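Local coordinates for putative methyltransferase protein (Bacteroides fragilis, PDB 5BP9) that binds S-adenosyl-L-homocysteine and is probably an S-adenosylmethionine-dependent methyltransferase, at residues 95-100 and 163-168; 102-107 and 123-128. One frame throughout, in Å; residues are numbered along the deposited sequence. Where two conformers were deposited one is given.

Interaction 1 (95-100 and 163-168); sequences RTALAM and TILMLM. With SAH (S-adenosyl-L-homocysteine), chain D.
Leu98 reaches across from helix 92-100 and lays its CD2 methyl against the CD1 methyls of both Leu165, on strand 161-166, and Leu167, just past the end of that strand. Its side chain meets that of Leu165 at about a right angle, and the touch is methyl to methyl: Leu98 CD2 lies 3.7 Å from Leu165 CD1. Against Leu167 the same methyl comes in obliquely, with Leu98 CD2 3.9 Å from Leu167 CD1. The preceding residue, Ala97, points its CB toward segment 163-168, and this CB rests on the fork of Leu167, 3.7 Å from CD2 and 4.1 Å from CD1. Leu165 and Leu167 share one shape, CG anti to the carbonyl carbon (chi1 -64° and -60°), which presents both forks to the helix in the same way. Around this layer, His115 and Ala118 of helix 114-121 pack on Leu98, while Leu119 packs on Leu165.

The C-terminal end of the helix is joined to the strand by water instead: water 1 donates to Met100 O at 2.9 Å and to Thr163 OG1 at 3.3 Å. At the other end Leu167 and Met168 belong to the cofactor pocket, where the side chain of selenomethionine Met168, modelled in two conformers, lies near the carboxylate of S-adenosyl-L-homocysteine. No direct hydrogen bond links helix and strand, and the four residues in contact are all aliphatic. The contact therefore rests on dispersion and the exclusion of water, with the bridging water as its polar supplement.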
loop_
_atom_site.group_PDB
_atom_site.type_symbol
_atom_site.label_atom_id
_atom_site.label_comp_id
_atom_site.label_asym_id
_atom_site.label_seq_id
_atom_site.Cartn_x
_atom_site.Cartn_y
_atom_site.Cartn_z
ATOM N N ARG A 95 2.107 12.988 -2.944
ATOM C CA ARG A 95 1.917 14.357 -2.471
ATOM C C ARG A 95 0.491 14.820 -2.734
ATOM O O ARG A 95 -0.133 15.473 -1.883
ATOM C CB ARG A 95 2.918 15.325 -3.141
ATOM C CG ARG A 95 4.377 15.056 -2.836
ATOM C CD ARG A 95 5.268 16.210 -3.301
ATOM N NE ARG A 95 5.091 16.571 -4.720
ATOM C CZ ARG A 95 5.839 16.146 -5.748
ATOM N NH1 ARG A 95 6.845 15.287 -5.585
ATOM N NH2 ARG A 95 5.565 16.578 -6.977
ATOM N N THR A 96 -0.026 14.475 -3.916
ATOM C CA THR A 96 -1.355 14.872 -4.341
ATOM C C THR A 96 -2.391 14.263 -3.401
ATOM O O THR A 96 -3.304 14.932 -2.926
ATOM C CB THR A 96 -1.624 14.431 -5.803
ATOM O OG1 THR A 96 -0.662 15.058 -6.672
ATOM C CG2 THR A 96 -3.046 14.799 -6.238
ATOM N N ALA A 97 -2.233 12.978 -3.118
ATOM C CA ALA A 97 -3.135 12.302 -2.198
ATOM C C ALA A 97 -3.123 12.859 -0.773
ATOM O O ALA A 97 -4.184 13.060 -0.203
ATOM C CB ALA A 97 -2.841 10.803 -2.199
ATOM N N LEU A 98 -1.946 13.104 -0.195
ATOM C CA LEU A 98 -1.866 13.655 1.149
ATOM C C LEU A 98 -2.541 15.005 1.279
ATOM O O LEU A 98 -3.251 15.243 2.246
ATOM C CB LEU A 98 -0.413 13.745 1.655
ATOM C CG LEU A 98 0.383 12.444 1.742
ATOM C CD1 LEU A 98 1.663 12.691 2.520
ATOM C CD2 LEU A 98 -0.404 11.282 2.343
ATOM N N ALA A 99 -2.359 15.867 0.277
ATOM C CA ALA A 99 -2.989 17.185 0.283
ATOM C C ALA A 99 -4.518 17.127 0.240
ATOM O O ALA A 99 -5.200 18.017 0.795
ATOM C CB ALA A 99 -2.433 18.011 -0.864
HETATM N N MSE A 100 -5.050 16.080 -0.395
HETATM C CA MSE A 100 -6.490 15.866 -0.544
HETATM C C MSE A 100 -7.133 15.168 0.636
HETATM O O MSE A 100 -8.346 15.193 0.768
HETATM C CB MSE A 100 -6.773 14.959 -1.757
HETATM C CG MSE A 100 -6.593 15.706 -3.040
HETATM SE SE MSE A 100 -6.641 14.318 -4.425
HETATM C CE MSE A 100 -8.555 13.993 -4.280
ATOM N N THR A 163 -11.189 9.348 5.005
ATOM C CA THR A 163 -10.239 9.097 3.900
ATOM C C THR A 163 -9.437 7.842 4.231
ATOM O O THR A 163 -8.923 7.708 5.347
ATOM C CB THR A 163 -9.259 10.262 3.676
ATOM O OG1 THR A 163 -9.970 11.500 3.603
ATOM C CG2 THR A 163 -8.505 10.099 2.366
ATOM N N ILE A 164 -9.371 6.935 3.267
ATOM C CA ILE A 164 -8.527 5.740 3.356
ATOM C C ILE A 164 -7.429 5.863 2.297
ATOM O O ILE A 164 -7.725 5.987 1.108
ATOM C CB ILE A 164 -9.343 4.458 3.181
ATOM C CG1 ILE A 164 -10.416 4.377 4.310
ATOM C CG2 ILE A 164 -8.405 3.242 3.195
ATOM C CD1 ILE A 164 -11.321 3.160 4.246
ATOM N N LEU A 165 -6.171 5.869 2.749
ATOM C CA LEU A 165 -5.012 6.049 1.865
ATOM C C LEU A 165 -4.340 4.720 1.595
ATOM O O LEU A 165 -3.932 4.034 2.520
ATOM C CB LEU A 165 -3.975 6.988 2.488
ATOM C CG LEU A 165 -4.379 8.425 2.738
ATOM C CD1 LEU A 165 -3.239 9.163 3.419
ATOM C CD2 LEU A 165 -4.743 9.096 1.425
HETATM N N MSE A 166 -4.247 4.372 0.305
HETATM C CA MSE A 166 -3.516 3.183 -0.130
HETATM C C MSE A 166 -2.530 3.626 -1.164
HETATM O O MSE A 166 -2.841 3.735 -2.366
HETATM C CB MSE A 166 -4.531 2.211 -0.633
HETATM C CG MSE A 166 -5.383 1.773 0.548
HETATM SE SE MSE A 166 -6.773 0.528 -0.013
HETATM C CE MSE A 166 -5.613 -1.079 0.014
ATOM N N LEU A 167 -1.324 3.927 -0.682
ATOM C CA LEU A 167 -0.281 4.572 -1.496
ATOM C C LEU A 167 0.968 3.703 -1.656
ATOM O O LEU A 167 1.210 2.822 -0.853
ATOM C CB LEU A 167 0.075 5.913 -0.881
ATOM C CG LEU A 167 -1.081 6.913 -0.765
ATOM C CD1 LEU A 167 -0.580 8.178 -0.065
ATOM C CD2 LEU A 167 -1.711 7.246 -2.101
HETATM N N MSE A 168 1.734 4.022 -2.696
HETATM C CA MSE A 168 2.924 3.282 -3.108
HETATM C C MSE A 168 2.481 1.948 -3.677
HETATM O O MSE A 168 2.737 0.862 -3.111
HETATM C CB MSE A 168 3.945 3.174 -1.984
HETATM C CG MSE A 168 5.350 3.071 -2.565
HETATM SE SE MSE A 168 5.479 1.468 -3.710
HETATM C CE MSE A 168 7.287 1.850 -4.391
HETATM N N SAH D . 2.999 2.840 2.434
HETATM C CA SAH D . 4.468 2.600 2.714
HETATM C CB SAH D . 4.914 1.141 2.539
HETATM C CG SAH D . 4.558 0.482 1.206
HETATM S SD SAH D . 5.067 -1.212 1.191
HETATM C C SAH D . 5.321 3.469 1.832
HETATM O O SAH D . 4.820 4.174 0.962
HETATM O OXT SAH D . 6.546 3.519 1.940
HETATM C "C5'" SAH D . 3.558 -2.054 1.593
HETATM C "C4'" SAH D . 3.316 -2.146 3.095
HETATM O "O4'" SAH D . 2.028 -2.765 3.303
HETATM C "C3'" SAH D . 4.312 -2.984 3.893
HETATM O "O3'" SAH D . 4.806 -2.221 5.018
HETATM C "C2'" SAH D . 3.516 -4.216 4.310
HETATM O "O2'" SAH D . 3.949 -4.853 5.497
HETATM C "C1'" SAH D . 2.110 -3.673 4.411
HETATM N N9 SAH D . 1.001 -4.631 4.283
HETATM C C8 SAH D . 0.921 -5.655 3.416
HETATM N N7 SAH D . -0.198 -6.312 3.468
HETATM C C5 SAH D . -0.929 -5.651 4.435
HETATM C C6 SAH D . -2.208 -5.848 4.976
HETATM N N6 SAH D . -3.034 -6.827 4.570
HETATM N N1 SAH D . -2.635 -4.998 5.952
HETATM C C2 SAH D . -1.803 -4.019 6.365
HETATM N N3 SAH D . -0.567 -3.743 5.912
HETATM C C4 SAH D . -0.173 -4.602 4.951
HETATM O O HOH W 1 -10.176 12.929 0.646
#

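Interaction 2 (102-107 and 123-128); sequences TGTILD and GKEVSA
Ile105 lays its CD1 methyl over the aliphatic part of Lys124, 3.9 Å from Lys124 CB and 4.0 Å from Lys124 CD, the two side chains crossing at a slant. CG1 of Ile105 stands anti to the carbonyl carbon (chi1 -58°), and the lysine chain runs extended past it until its amine reaches Ala101 O. On the same face Asp107 CB meets Val126 CG2 at 4.0 Å. Between the side chains the backbones run parallel: Ile105 N donates to Glu125 O, Ser127 N to Ile105 O and Asp107 N to Ser127 O, this last at 2.8 Å. Water 2 bridges Gly103 O and Glu125 N. On the other face Thr104 lies beside the carboxylate of Glu125 in the modelled conformer, one of two; the hydrogen bond from Thr104 OG1 to OE2 is implausibly short there, so its exact geometry is doubtful. Ser127 OG, on that face too, bonds to Asp146. Strands 104-108 and 125-130, joined through helix 114-121, form the beta-alpha-beta unit characteristic of the Rossmann-like methyltransferase fold, with Asp130 beyond this pairing binding S-adenosyl-L-homocysteine.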
loop_
_atom_site.group_PDB
_atom_site.type_symbol
_atom_site.label_atom_id
_atom_site.label_comp_id
_atom_site.label_asym_id
_atom_site.label_seq_id
_atom_site.Cartn_x
_atom_site.Cartn_y
_atom_site.Cartn_z
ATOM N N THR A 102 -8.635 14.290 4.057
ATOM C CA THR A 102 -9.338 15.064 5.068
ATOM C C THR A 102 -9.998 14.185 6.105
ATOM O O THR A 102 -10.183 12.979 5.920
ATOM C CB THR A 102 -10.411 16.012 4.458
ATOM O OG1 THR A 102 -11.503 15.279 3.882
ATOM C CG2 THR A 102 -9.797 16.901 3.406
ATOM N N GLY A 103 -10.381 14.820 7.206
ATOM C CA GLY A 103 -11.113 14.126 8.268
ATOM C C GLY A 103 -10.251 13.079 8.962
ATOM O O GLY A 103 -9.031 13.211 9.080
ATOM N N THR A 104 -10.902 12.010 9.387
ATOM C CA THR A 104 -10.201 10.929 10.042
ATOM C C THR A 104 -9.649 10.016 8.954
ATOM O O THR A 104 -10.393 9.510 8.117
ATOM C CB THR A 104 -11.116 10.166 10.987
ATOM O OG1 THR A 104 -11.662 11.084 11.960
ATOM C CG2 THR A 104 -10.335 9.080 11.720
ATOM N N ILE A 105 -8.334 9.846 8.983
ATOM C CA ILE A 105 -7.607 9.194 7.879
ATOM C C ILE A 105 -7.013 7.855 8.328
ATOM O O ILE A 105 -6.425 7.773 9.414
ATOM C CB ILE A 105 -6.479 10.099 7.355
ATOM C CG1 ILE A 105 -7.071 11.436 6.879
ATOM C CG2 ILE A 105 -5.695 9.441 6.223
ATOM C CD1 ILE A 105 -6.077 12.570 6.975
ATOM N N LEU A 106 -7.167 6.836 7.473
ATOM C CA LEU A 106 -6.475 5.554 7.642
ATOM C C LEU A 106 -5.325 5.451 6.642
ATOM O O LEU A 106 -5.555 5.502 5.416
ATOM C CB LEU A 106 -7.440 4.369 7.420
ATOM C CG LEU A 106 -6.811 2.978 7.565
ATOM C CD1 LEU A 106 -6.268 2.768 8.975
ATOM C CD2 LEU A 106 -7.827 1.909 7.195
ATOM N N ASP A 107 -4.117 5.303 7.164
ATOM C CA ASP A 107 -2.915 5.051 6.356
ATOM C C ASP A 107 -2.655 3.534 6.329
ATOM O O ASP A 107 -2.134 2.963 7.297
ATOM C CB ASP A 107 -1.742 5.847 6.961
ATOM C CG ASP A 107 -0.477 5.746 6.181
ATOM O OD1 ASP A 107 -0.446 5.114 5.112
ATOM O OD2 ASP A 107 0.523 6.323 6.678
ATOM N N GLY A 123 -1.530 18.732 11.010
ATOM C CA GLY A 123 -2.557 18.751 12.046
ATOM C C GLY A 123 -3.709 17.794 11.787
ATOM O O GLY A 123 -4.761 17.907 12.410
ATOM N N LYS A 124 -3.520 16.837 10.865
ATOM C CA LYS A 124 -4.590 15.918 10.489
ATOM C C LYS A 124 -4.641 14.711 11.430
ATOM O O LYS A 124 -3.635 14.341 12.046
ATOM C CB LYS A 124 -4.446 15.480 9.019
ATOM C CG LYS A 124 -4.649 16.623 8.013
ATOM C CD LYS A 124 -4.455 16.196 6.567
ATOM C CE LYS A 124 -4.554 17.375 5.622
ATOM N NZ LYS A 124 -4.275 17.024 4.198
ATOM N N GLU A 125 -5.834 14.123 11.511
ATOM C CA GLU A 125 -6.093 12.950 12.341
ATOM C C GLU A 125 -5.858 11.684 11.516
ATOM O O GLU A 125 -6.560 11.440 10.533
ATOM C CB GLU A 125 -7.532 12.991 12.846
ATOM C CG GLU A 125 -7.890 11.915 13.853
ATOM C CD GLU A 125 -9.388 11.756 14.002
ATOM O OE1 GLU A 125 -9.803 10.980 14.880
ATOM O OE2 GLU A 125 -10.136 12.389 13.232
ATOM N N VAL A 126 -4.881 10.883 11.934
ATOM C CA VAL A 126 -4.484 9.682 11.185
ATOM C C VAL A 126 -4.267 8.477 12.100
ATOM O O VAL A 126 -3.714 8.600 13.211
ATOM C CB VAL A 126 -3.254 9.938 10.277
ATOM C CG1 VAL A 126 -2.047 10.415 11.065
ATOM C CG2 VAL A 126 -2.870 8.710 9.453
ATOM N N SER A 127 -4.757 7.326 11.622
ATOM C CA SER A 127 -4.488 6.016 12.194
ATOM C C SER A 127 -3.679 5.264 11.152
ATOM O O SER A 127 -4.036 5.273 9.976
ATOM C CB SER A 127 -5.810 5.293 12.479
ATOM O OG SER A 127 -6.511 5.910 13.563
ATOM N N ALA A 128 -2.586 4.634 11.561
ATOM C CA ALA A 128 -1.731 3.894 10.628
ATOM C C ALA A 128 -1.755 2.406 11.003
ATOM O O ALA A 128 -1.705 2.055 12.186
ATOM C CB ALA A 128 -0.315 4.461 10.690
HETATM O O HOH W 2 -7.697 15.490 9.637
#

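After helix 49-60 and strands 66-69 and 76-78, the chain enters helix 92-100, the first partner of interaction 1, and passes almost at once into strand 104-108. Helix 114-121 then carries it to strand 125-130, where interaction 2 closes a short loop. The chain runs on through helix 133-142 and strand 147-149 before strand 161-166 returns to helix 92-100 and closes the wider loop of interaction 1, with interaction 2 nested inside it. Strand 104-108 sits between 125-130 and 161-166 in the sheet, so the contacts share a frame: Leu165 N probably bonds to Leu106 O, and Thr163 OG1 to Thr102 O. Together they tie the helix to three adjacent strands.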